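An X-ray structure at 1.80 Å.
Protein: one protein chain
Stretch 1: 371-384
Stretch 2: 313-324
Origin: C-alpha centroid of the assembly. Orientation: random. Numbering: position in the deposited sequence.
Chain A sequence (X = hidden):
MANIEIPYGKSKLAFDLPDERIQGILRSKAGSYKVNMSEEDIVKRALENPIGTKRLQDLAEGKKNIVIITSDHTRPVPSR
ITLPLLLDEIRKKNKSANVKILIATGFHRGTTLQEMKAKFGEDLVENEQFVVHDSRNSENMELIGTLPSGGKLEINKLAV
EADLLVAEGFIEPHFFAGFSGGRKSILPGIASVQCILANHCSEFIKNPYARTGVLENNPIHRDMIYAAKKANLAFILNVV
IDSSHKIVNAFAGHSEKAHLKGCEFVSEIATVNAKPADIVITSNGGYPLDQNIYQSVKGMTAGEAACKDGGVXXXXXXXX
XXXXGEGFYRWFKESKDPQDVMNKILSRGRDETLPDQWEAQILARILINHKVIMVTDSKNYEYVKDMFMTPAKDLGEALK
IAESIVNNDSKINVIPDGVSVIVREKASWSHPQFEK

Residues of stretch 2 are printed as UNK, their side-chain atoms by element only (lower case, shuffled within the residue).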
# COMPACT_ATOMS: atom_id res chain seq x y z
N LYS A 371 -4.55 -29.47 37.82
CA LYS A 371 -3.50 -29.98 36.93
C LYS A 371 -3.89 -29.73 35.51
O LYS A 371 -5.07 -29.88 35.20
CB LYS A 371 -3.37 -31.50 37.12
CG LYS A 371 -3.11 -31.90 38.54
CD LYS A 371 -1.70 -31.79 38.94
CE LYS A 371 -1.58 -31.95 40.50
NZ LYS A 371 -0.32 -32.67 40.91
N VAL A 372 -2.94 -29.37 34.66
CA VAL A 372 -3.21 -29.19 33.25
C VAL A 372 -2.37 -30.18 32.48
O VAL A 372 -1.14 -30.40 32.79
CB VAL A 372 -2.96 -27.76 32.81
CG1 VAL A 372 -3.13 -27.60 31.28
CG2 VAL A 372 -3.89 -26.80 33.58
N ILE A 373 -3.04 -30.85 31.56
CA ILE A 373 -2.40 -31.77 30.62
C ILE A 373 -2.52 -31.18 29.25
O ILE A 373 -3.62 -30.84 28.81
CB ILE A 373 -3.03 -33.21 30.63
CG1 ILE A 373 -2.81 -33.87 31.97
CG2 ILE A 373 -2.43 -34.09 29.48
CD1 ILE A 373 -3.76 -34.94 32.30
N MET A 374 -1.40 -31.02 28.56
CA MET A 374 -1.48 -30.48 27.21
C MET A 374 -1.20 -31.58 26.14
O MET A 374 -0.16 -32.23 26.15
CB MET A 374 -0.54 -29.29 27.00
CG MET A 374 -0.79 -28.06 27.85
SD MET A 374 0.18 -26.64 27.31
CE MET A 374 -0.72 -26.14 25.93
N VAL A 375 -2.14 -31.76 25.24
CA VAL A 375 -1.95 -32.49 23.99
C VAL A 375 -1.47 -31.48 22.98
O VAL A 375 -2.19 -30.57 22.58
CB VAL A 375 -3.30 -33.19 23.51
CG1 VAL A 375 -3.20 -33.84 22.10
CG2 VAL A 375 -3.78 -34.24 24.58
N THR A 376 -0.22 -31.68 22.52
CA THR A 376 0.51 -30.70 21.79
C THR A 376 1.61 -31.38 20.99
O THR A 376 1.92 -32.50 21.25
CB THR A 376 1.08 -29.66 22.78
OG1 THR A 376 1.49 -28.54 22.04
CG2 THR A 376 2.24 -30.21 23.59
N ASP A 377 2.13 -30.66 20.01
CA ASP A 377 3.25 -31.07 19.17
C ASP A 377 4.40 -31.48 20.04
O ASP A 377 4.66 -30.80 21.03
CB ASP A 377 3.64 -29.88 18.30
CG ASP A 377 4.57 -30.22 17.17
OD1 ASP A 377 5.77 -30.56 17.45
OD2 ASP A 377 4.10 -30.09 16.01
N SER A 378 5.11 -32.56 19.65
CA SER A 378 6.18 -33.11 20.47
C SER A 378 7.32 -32.14 20.73
O SER A 378 8.01 -32.31 21.75
CB SER A 378 6.76 -34.40 19.88
OG SER A 378 7.41 -34.12 18.66
N LYS A 379 7.49 -31.16 19.82
CA LYS A 379 8.47 -30.05 19.94
C LYS A 379 8.29 -29.33 21.25
O LYS A 379 9.25 -28.71 21.79
CB LYS A 379 8.23 -28.95 18.88
CG LYS A 379 8.51 -29.20 17.44
CD LYS A 379 8.21 -27.95 16.56
CE LYS A 379 6.72 -27.55 16.43
NZ LYS A 379 6.45 -26.52 15.29
N ASN A 380 7.08 -29.40 21.81
CA ASN A 380 6.76 -28.61 22.98
C ASN A 380 6.74 -29.37 24.31
O ASN A 380 6.42 -28.76 25.34
CB ASN A 380 5.33 -27.99 22.82
CG ASN A 380 5.23 -27.10 21.61
OD1 ASN A 380 6.17 -26.35 21.33
ND2 ASN A 380 4.08 -27.18 20.86
N TYR A 381 7.08 -30.66 24.31
CA TYR A 381 6.92 -31.42 25.52
C TYR A 381 7.77 -30.88 26.64
O TYR A 381 7.33 -30.85 27.79
CB TYR A 381 7.21 -32.91 25.32
CG TYR A 381 6.27 -33.69 24.40
CD1 TYR A 381 4.95 -33.27 24.10
CD2 TYR A 381 6.68 -34.94 23.88
CE1 TYR A 381 4.09 -34.02 23.26
CE2 TYR A 381 5.84 -35.70 23.04
CZ TYR A 381 4.53 -35.25 22.71
OH TYR A 381 3.67 -36.06 21.87
N GLU A 382 9.00 -30.47 26.31
CA GLU A 382 9.89 -30.00 27.38
C GLU A 382 9.40 -28.68 27.93
O GLU A 382 9.42 -28.46 29.14
CB GLU A 382 11.32 -29.91 26.86
CG GLU A 382 11.88 -31.28 26.51
CD GLU A 382 11.85 -32.33 27.67
OE1 GLU A 382 12.10 -32.00 28.88
OE2 GLU A 382 11.58 -33.51 27.36
N TYR A 383 8.85 -27.83 27.06
CA TYR A 383 8.29 -26.56 27.54
C TYR A 383 7.14 -26.83 28.52
O TYR A 383 6.99 -26.19 29.59
CB TYR A 383 7.73 -25.70 26.42
CG TYR A 383 8.71 -25.20 25.38
CD1 TYR A 383 10.00 -24.83 25.72
CD2 TYR A 383 8.31 -25.06 24.06
CE1 TYR A 383 10.86 -24.33 24.77
CE2 TYR A 383 9.15 -24.56 23.10
CZ TYR A 383 10.44 -24.22 23.46
OH TYR A 383 11.27 -23.72 22.48
N VAL A 384 6.27 -27.73 28.12
CA VAL A 384 5.09 -28.02 28.91
C VAL A 384 5.51 -28.53 30.31
O VAL A 384 4.95 -28.09 31.35
CB VAL A 384 4.20 -29.09 28.20
CG1 VAL A 384 3.10 -29.57 29.17
CG2 VAL A 384 3.62 -28.53 26.90
N UNK A 313 -7.52 -30.44 33.88
CA UNK A 313 -7.94 -29.85 32.64
C UNK A 313 -7.02 -30.41 31.54
O UNK A 313 -5.76 -30.27 31.63
c UNK A 313 -8.23 -26.28 34.32
c UNK A 313 -7.99 -27.66 31.31
c UNK A 313 -7.80 -28.31 32.70
c UNK A 313 -8.77 -27.72 33.73
N UNK A 314 -7.62 -31.06 30.54
CA UNK A 314 -6.94 -31.49 29.28
C UNK A 314 -7.25 -30.50 28.18
O UNK A 314 -8.42 -30.19 27.90
c UNK A 314 -7.15 -33.94 29.86
c UNK A 314 -7.95 -35.28 29.69
c UNK A 314 -7.37 -32.89 28.79
c UNK A 314 -6.64 -33.24 27.50
N UNK A 315 -6.21 -29.96 27.58
CA UNK A 315 -6.36 -28.99 26.53
C UNK A 315 -5.57 -29.44 25.28
O UNK A 315 -4.38 -29.72 25.36
c UNK A 315 -6.48 -25.18 26.02
c UNK A 315 -5.92 -27.53 26.95
c UNK A 315 -4.46 -27.42 27.26
c UNK A 315 -6.29 -26.63 25.80
N UNK A 316 -6.25 -29.48 24.14
CA UNK A 316 -5.60 -29.78 22.90
C UNK A 316 -5.30 -28.47 22.23
O UNK A 316 -6.20 -27.72 21.95
c UNK A 316 -6.47 -30.67 22.00
N UNK A 317 -4.00 -28.23 22.01
CA UNK A 317 -3.46 -26.98 21.44
C UNK A 317 -2.12 -27.34 20.75
O UNK A 317 -1.16 -27.75 21.39
c UNK A 317 -3.25 -25.90 22.55
N UNK A 318 -2.09 -27.28 19.42
CA UNK A 318 -0.91 -27.74 18.66
C UNK A 318 0.31 -26.94 19.05
O UNK A 318 1.40 -27.50 19.22
o UNK A 318 -0.61 -26.59 14.42
c UNK A 318 -0.03 -27.93 16.30
c UNK A 318 -0.28 -27.73 14.84
o UNK A 318 -0.10 -28.73 14.10
c UNK A 318 -1.19 -27.57 17.18
N UNK A 319 0.13 -25.63 19.24
CA UNK A 319 1.24 -24.77 19.65
C UNK A 319 2.44 -24.88 18.73
O UNK A 319 3.57 -25.04 19.16
c UNK A 319 1.67 -25.00 21.12
s UNK A 319 0.29 -24.70 22.30
N UNK A 320 2.16 -24.82 17.45
CA UNK A 320 3.18 -24.98 16.41
C UNK A 320 4.33 -23.99 16.58
O UNK A 320 5.45 -24.32 16.19
c UNK A 320 2.54 -24.75 15.00
N UNK A 321 4.04 -22.80 17.11
CA UNK A 321 5.04 -21.76 17.32
C UNK A 321 5.71 -21.78 18.69
O UNK A 321 6.53 -20.89 18.97
c UNK A 321 4.44 -20.39 17.04
o UNK A 321 3.13 -19.41 15.32
o UNK A 321 4.55 -20.91 14.70
c UNK A 321 3.99 -20.23 15.59
N UNK A 322 5.46 -22.81 19.50
CA UNK A 322 6.19 -23.01 20.73
C UNK A 322 5.49 -22.29 21.87
O UNK A 322 4.25 -22.24 21.88
N UNK A 323 6.25 -21.71 22.82
CA UNK A 323 5.64 -21.18 24.05
C UNK A 323 4.99 -19.85 23.88
O UNK A 323 4.17 -19.51 24.71
n UNK A 323 8.07 -19.25 24.50
c UNK A 323 6.58 -21.15 25.27
c UNK A 323 7.92 -20.53 24.99
n UNK A 323 10.06 -20.06 24.71
c UNK A 323 9.18 -21.02 25.15
c UNK A 323 9.36 -18.99 24.32
N UNK A 324 5.30 -19.10 22.82
CA UNK A 324 4.68 -17.83 22.58
C UNK A 324 5.17 -16.59 23.37
O UNK A 324 4.58 -15.49 23.25
O HOH W 1 1.44 -30.68 14.68

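Position 313 carries four carbons, forked at the first, one arm two carbons long, and its CB lies 4.3 Å from Val372 CG2: Ile313. Its N donates to Lys371 O (2.8 Å) and its O accepts from Ile373 N (2.8 Å), opening a parallel ladder.

Position 314 has the same four-carbon fork with one longer arm, packed against Ile373 and Val375 on the other face of the sheet. This is Ile314, with CG1 4.3 Å from Ile373 CB and CG2 4.2 Å from Val375 CG2.

At 315 the fork of four carbons recurs, back on the face of Val372 and Met374: Ile315. Its CG2 sits 3.8 Å from Met374 CG, while its N reaches Ile373 O and its O receives Val375 N, both hydrogen bonds at 3.0 Å.

Position 316 has a lone carbon, its CB 4.3 Å from Val375 CB, so it is Ala316, the last strand pairing.

Position 317 again has one carbon, 4.2 Å from Met374 CE: Ala317. Its N donates to Val375 O (3.0 Å), carrying the ladder's bonding one residue past the strand.

Position 318 shows three carbons, the third bearing two oxygens; its CB points away from stretch 1, yet one water donates to both its carboxylate and that of Asp377, bridging two like charges. This is Glu318. Its backbone O takes a weak bond from Asp377 N (3.3 Å).

Position 319 holds one carbon and one sulfur, the sulfur 4.0 Å from Met374 CE: Cys319. Asn380 ND2 donates to its O (2.8 Å), which also accepts from the N of 322 in a type I turn.

Position 320 has a single carbon, and the contact is mainly through its backbone O, 2.6 Å from the donor Lys379 NZ: Ala320.

Position 321 has two carbons, the second with two oxygens: Asp321, pointing away and touching nothing here.

Position 322 has no side-chain atoms: Gly322. An ideal CB would fall 3.6 Å from Tyr383 CE2, and the backbone angles themselves call for glycine.

Position 323 has one carbon, then a ring of three carbons and two nitrogens whose edge meets the face of Tyr383: His323. Its CD2 lies 3.7 Å from Tyr383 CE1.

Position 324, bare and at positive phi, is Gly324, out of reach.

The contact works in two parts. Parallel strands pair by backbone bonds, with branched aliphatics and Met374 packing on alternating faces; beyond them, Asn380 and Lys379 hold the turn by its carbonyls, and the aromatic pair closes the far end.

Stretch 2 (313-324) IIIAAECADGHG
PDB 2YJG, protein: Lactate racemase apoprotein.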